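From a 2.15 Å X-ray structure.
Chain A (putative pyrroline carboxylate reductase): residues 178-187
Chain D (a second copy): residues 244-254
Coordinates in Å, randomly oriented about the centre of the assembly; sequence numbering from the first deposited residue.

Chain A (178-187) ALAKAGVKNG
Chain D (244-254) TVSSAIDKTID

How do the two stretches lie against each other? Chain A is helical from Ala178(A) to Lys185(A), continuing a helix that begins earlier, and chain D is helical throughout, with phi/psi near -62/-44. Their axes approach to 8.5 Å, and their N-to-C directions diverge by 47° (signed crossing angle -47°), so both chains run broadly the same way. The register is fixed by two close backbone pairs: the CA of Ala178(A) lies 6.1 Å from the CA of Val245(D), and the CA of Ala182(A) lies 5.0 Å from the CA of Ser246(D). Together the stretches bury 432 Å², both sides summed.

What fills the first turn of chain A? Ala178(A) points its CB toward chain D, 3.7 Å from the CB of Val245(D), whose chi1 is t. Leu179(A) leaves its backbone sideways, but its m,t rotamer brings the end of the side chain nearer: CD2 packs 3.3 Å from Val245(D) CG1 and 3.9 Å from Ile249(D) CD1. Ile249(D) is m,m and points toward chain A, so the leucine meets residues one helical turn apart. Ala180(A) is out of reach. Lys181(A), with chi angles of -79°, -67°, -161° and -35°, also starts sideways, but its end leads away from chain D.

Why can the backbones come so close at Ala182(A)? Its side chain is a single methyl aimed at chain D, and it occupies little space between the helices. The CB of Ala182(A) sits 3.7 Å from Ile249(D) CB and 4.1 Å from Ser246(D) CA, touching the neighbouring helix near its backbone. Ser246(D), chi1 t, points sideways. Gly183(A) and Val184(A), the latter with chi1 t, make no contact.

How does the polar end of the contact close? Lys185(A) points toward chain D with an extended t,t,t chain and a final chi4 of -80°; its CD passes 4.0 Å from Ser246(D) OG before NZ reaches Asp250(D) OD2 at 2.7 Å, a salt bridge that includes a hydrogen bond. Asp250(D) starts sideways, yet chi1 of -80° and chi2 of -7° bring its carboxylate nearer. The other oxygen, Asp250(D) OD1, accepts a nearly straight hydrogen bond from Asn186(A) ND2 at 3.0 Å (175°), so one carboxylate joins two consecutive residues of chain A.

What happens where the chain A helix ends? Asn186(A) is the first residue to leave helical angles, at phi/psi -101/21, with chi1 -71° and chi2 -80°. Asn186(A) ND2 also donates to Ala182(A) O at 3.0 Å, tying the amide back to its own helix while it bonds across to the aspartate. On chain D, Ile253(D), m,t and pointing toward chain A, places CD1 3.5 Å from Asn186(A) CG. Gly187(A) follows at 108/-4, where a CB would be jammed against the preceding carbonyl oxygen; its N donates to Val184(A) O at 3.0 Å.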

# COMPACT_ATOMS: atom_id res chain seq x y z
N ALA A 178 -11.45 10.35 -17.51
CA ALA A 178 -10.13 10.40 -16.89
C ALA A 178 -9.11 10.95 -17.90
O ALA A 178 -8.26 11.76 -17.55
CB ALA A 178 -9.73 9.04 -16.38
N LEU A 179 -9.22 10.53 -19.17
CA LEU A 179 -8.31 10.98 -20.21
C LEU A 179 -8.46 12.49 -20.37
O LEU A 179 -7.47 13.21 -20.41
CB LEU A 179 -8.57 10.25 -21.55
CG LEU A 179 -8.11 8.77 -21.58
CD1 LEU A 179 -8.54 8.08 -22.88
CD2 LEU A 179 -6.58 8.68 -21.41
N ALA A 180 -9.70 12.95 -20.43
CA ALA A 180 -10.01 14.37 -20.63
C ALA A 180 -9.57 15.26 -19.46
O ALA A 180 -9.04 16.35 -19.67
CB ALA A 180 -11.49 14.55 -20.90
N LYS A 181 -9.82 14.80 -18.23
CA LYS A 181 -9.31 15.47 -17.02
C LYS A 181 -7.79 15.57 -17.02
O LYS A 181 -7.22 16.58 -16.60
CB LYS A 181 -9.77 14.73 -15.76
CG LYS A 181 -11.22 15.00 -15.32
CD LYS A 181 -11.36 16.43 -14.85
CE LYS A 181 -12.60 16.69 -13.97
NZ LYS A 181 -13.81 15.88 -14.34
N ALA A 182 -7.12 14.52 -17.49
CA ALA A 182 -5.67 14.53 -17.63
C ALA A 182 -5.28 15.62 -18.64
O ALA A 182 -4.33 16.37 -18.44
CB ALA A 182 -5.20 13.16 -18.12
N GLY A 183 -6.01 15.68 -19.75
CA GLY A 183 -5.89 16.82 -20.66
C GLY A 183 -6.02 18.18 -20.00
O GLY A 183 -5.19 19.04 -20.22
N VAL A 184 -7.06 18.38 -19.19
CA VAL A 184 -7.26 19.66 -18.46
C VAL A 184 -6.09 19.97 -17.53
O VAL A 184 -5.55 21.10 -17.54
CB VAL A 184 -8.59 19.65 -17.64
CG1 VAL A 184 -8.73 20.94 -16.79
CG2 VAL A 184 -9.76 19.53 -18.56
N LYS A 185 -5.68 18.97 -16.75
CA LYS A 185 -4.55 19.10 -15.82
C LYS A 185 -3.32 19.63 -16.55
O LYS A 185 -2.58 20.48 -16.03
CB LYS A 185 -4.25 17.76 -15.13
CG LYS A 185 -3.14 17.81 -14.06
CD LYS A 185 -2.96 16.43 -13.44
CE LYS A 185 -1.83 16.43 -12.39
NZ LYS A 185 -0.49 16.35 -13.04
N ASN A 186 -3.14 19.17 -17.79
CA ASN A 186 -1.99 19.55 -18.60
C ASN A 186 -2.25 20.64 -19.67
O ASN A 186 -1.50 20.74 -20.64
CB ASN A 186 -1.37 18.28 -19.21
CG ASN A 186 -0.69 17.42 -18.18
OD1 ASN A 186 0.43 17.69 -17.79
ND2 ASN A 186 -1.38 16.36 -17.72
N GLY A 187 -3.31 21.43 -19.51
CA GLY A 187 -3.43 22.69 -20.27
C GLY A 187 -4.46 22.76 -21.37
O GLY A 187 -4.66 23.82 -21.98
N THR D 244 -4.99 6.51 -11.92
CA THR D 244 -4.11 5.66 -12.75
C THR D 244 -3.97 6.22 -14.19
O THR D 244 -2.86 6.41 -14.67
CB THR D 244 -4.64 4.24 -12.71
OG1 THR D 244 -4.38 3.71 -11.39
CG2 THR D 244 -4.00 3.36 -13.79
N VAL D 245 -5.09 6.51 -14.84
CA VAL D 245 -5.06 7.04 -16.23
C VAL D 245 -4.31 8.37 -16.28
O VAL D 245 -3.46 8.60 -17.15
CB VAL D 245 -6.50 7.22 -16.76
CG1 VAL D 245 -6.53 7.85 -18.18
CG2 VAL D 245 -7.23 5.89 -16.77
N SER D 246 -4.57 9.21 -15.28
CA SER D 246 -3.98 10.54 -15.21
C SER D 246 -2.47 10.46 -15.00
O SER D 246 -1.66 11.15 -15.66
CB SER D 246 -4.65 11.34 -14.08
OG SER D 246 -4.04 12.61 -13.94
N SER D 247 -2.07 9.57 -14.11
CA SER D 247 -0.66 9.34 -13.89
C SER D 247 0.04 8.82 -15.17
O SER D 247 1.12 9.28 -15.49
CB SER D 247 -0.46 8.40 -12.70
OG SER D 247 0.91 8.31 -12.37
N ALA D 248 -0.60 7.93 -15.94
CA ALA D 248 -0.01 7.46 -17.21
C ALA D 248 0.14 8.58 -18.22
O ALA D 248 1.14 8.64 -18.95
CB ALA D 248 -0.86 6.37 -17.82
N ILE D 249 -0.86 9.46 -18.28
CA ILE D 249 -0.78 10.61 -19.16
C ILE D 249 0.37 11.50 -18.73
O ILE D 249 1.16 11.90 -19.56
CB ILE D 249 -2.14 11.40 -19.24
CG1 ILE D 249 -3.23 10.58 -19.94
CG2 ILE D 249 -1.94 12.74 -19.93
CD1 ILE D 249 -2.96 10.12 -21.44
N ASP D 250 0.51 11.74 -17.42
CA ASP D 250 1.61 12.54 -16.91
C ASP D 250 2.96 11.93 -17.32
O ASP D 250 3.87 12.66 -17.73
CB ASP D 250 1.52 12.69 -15.37
CG ASP D 250 0.51 13.77 -14.93
OD1 ASP D 250 -0.06 14.51 -15.77
OD2 ASP D 250 0.28 13.86 -13.70
N LYS D 251 3.10 10.61 -17.19
CA LYS D 251 4.34 9.93 -17.57
C LYS D 251 4.62 9.99 -19.07
O LYS D 251 5.77 10.13 -19.49
CB LYS D 251 4.33 8.49 -17.10
CG LYS D 251 4.72 8.35 -15.62
CD LYS D 251 6.23 8.19 -15.48
CE LYS D 251 6.66 8.16 -14.02
NZ LYS D 251 8.08 7.68 -13.87
N THR D 252 3.57 9.87 -19.87
CA THR D 252 3.68 10.02 -21.33
C THR D 252 4.25 11.40 -21.68
O THR D 252 5.15 11.54 -22.49
CB THR D 252 2.31 9.83 -21.98
OG1 THR D 252 1.75 8.59 -21.52
CG2 THR D 252 2.41 9.81 -23.53
N ILE D 253 3.70 12.43 -21.04
CA ILE D 253 4.13 13.81 -21.24
C ILE D 253 5.55 14.07 -20.72
O ILE D 253 6.33 14.70 -21.41
CB ILE D 253 3.07 14.80 -20.65
CG1 ILE D 253 1.75 14.71 -21.45
CG2 ILE D 253 3.60 16.25 -20.69
CD1 ILE D 253 0.55 15.37 -20.73
N ASP D 254 5.88 13.57 -19.52
CA ASP D 254 7.28 13.62 -19.01
C ASP D 254 8.29 13.10 -20.04
O ASP D 254 9.32 13.72 -20.29
CB ASP D 254 7.46 12.80 -17.71
CG ASP D 254 6.77 13.42 -16.51
OD1 ASP D 254 6.44 14.61 -16.56
OD2 ASP D 254 6.57 12.72 -15.48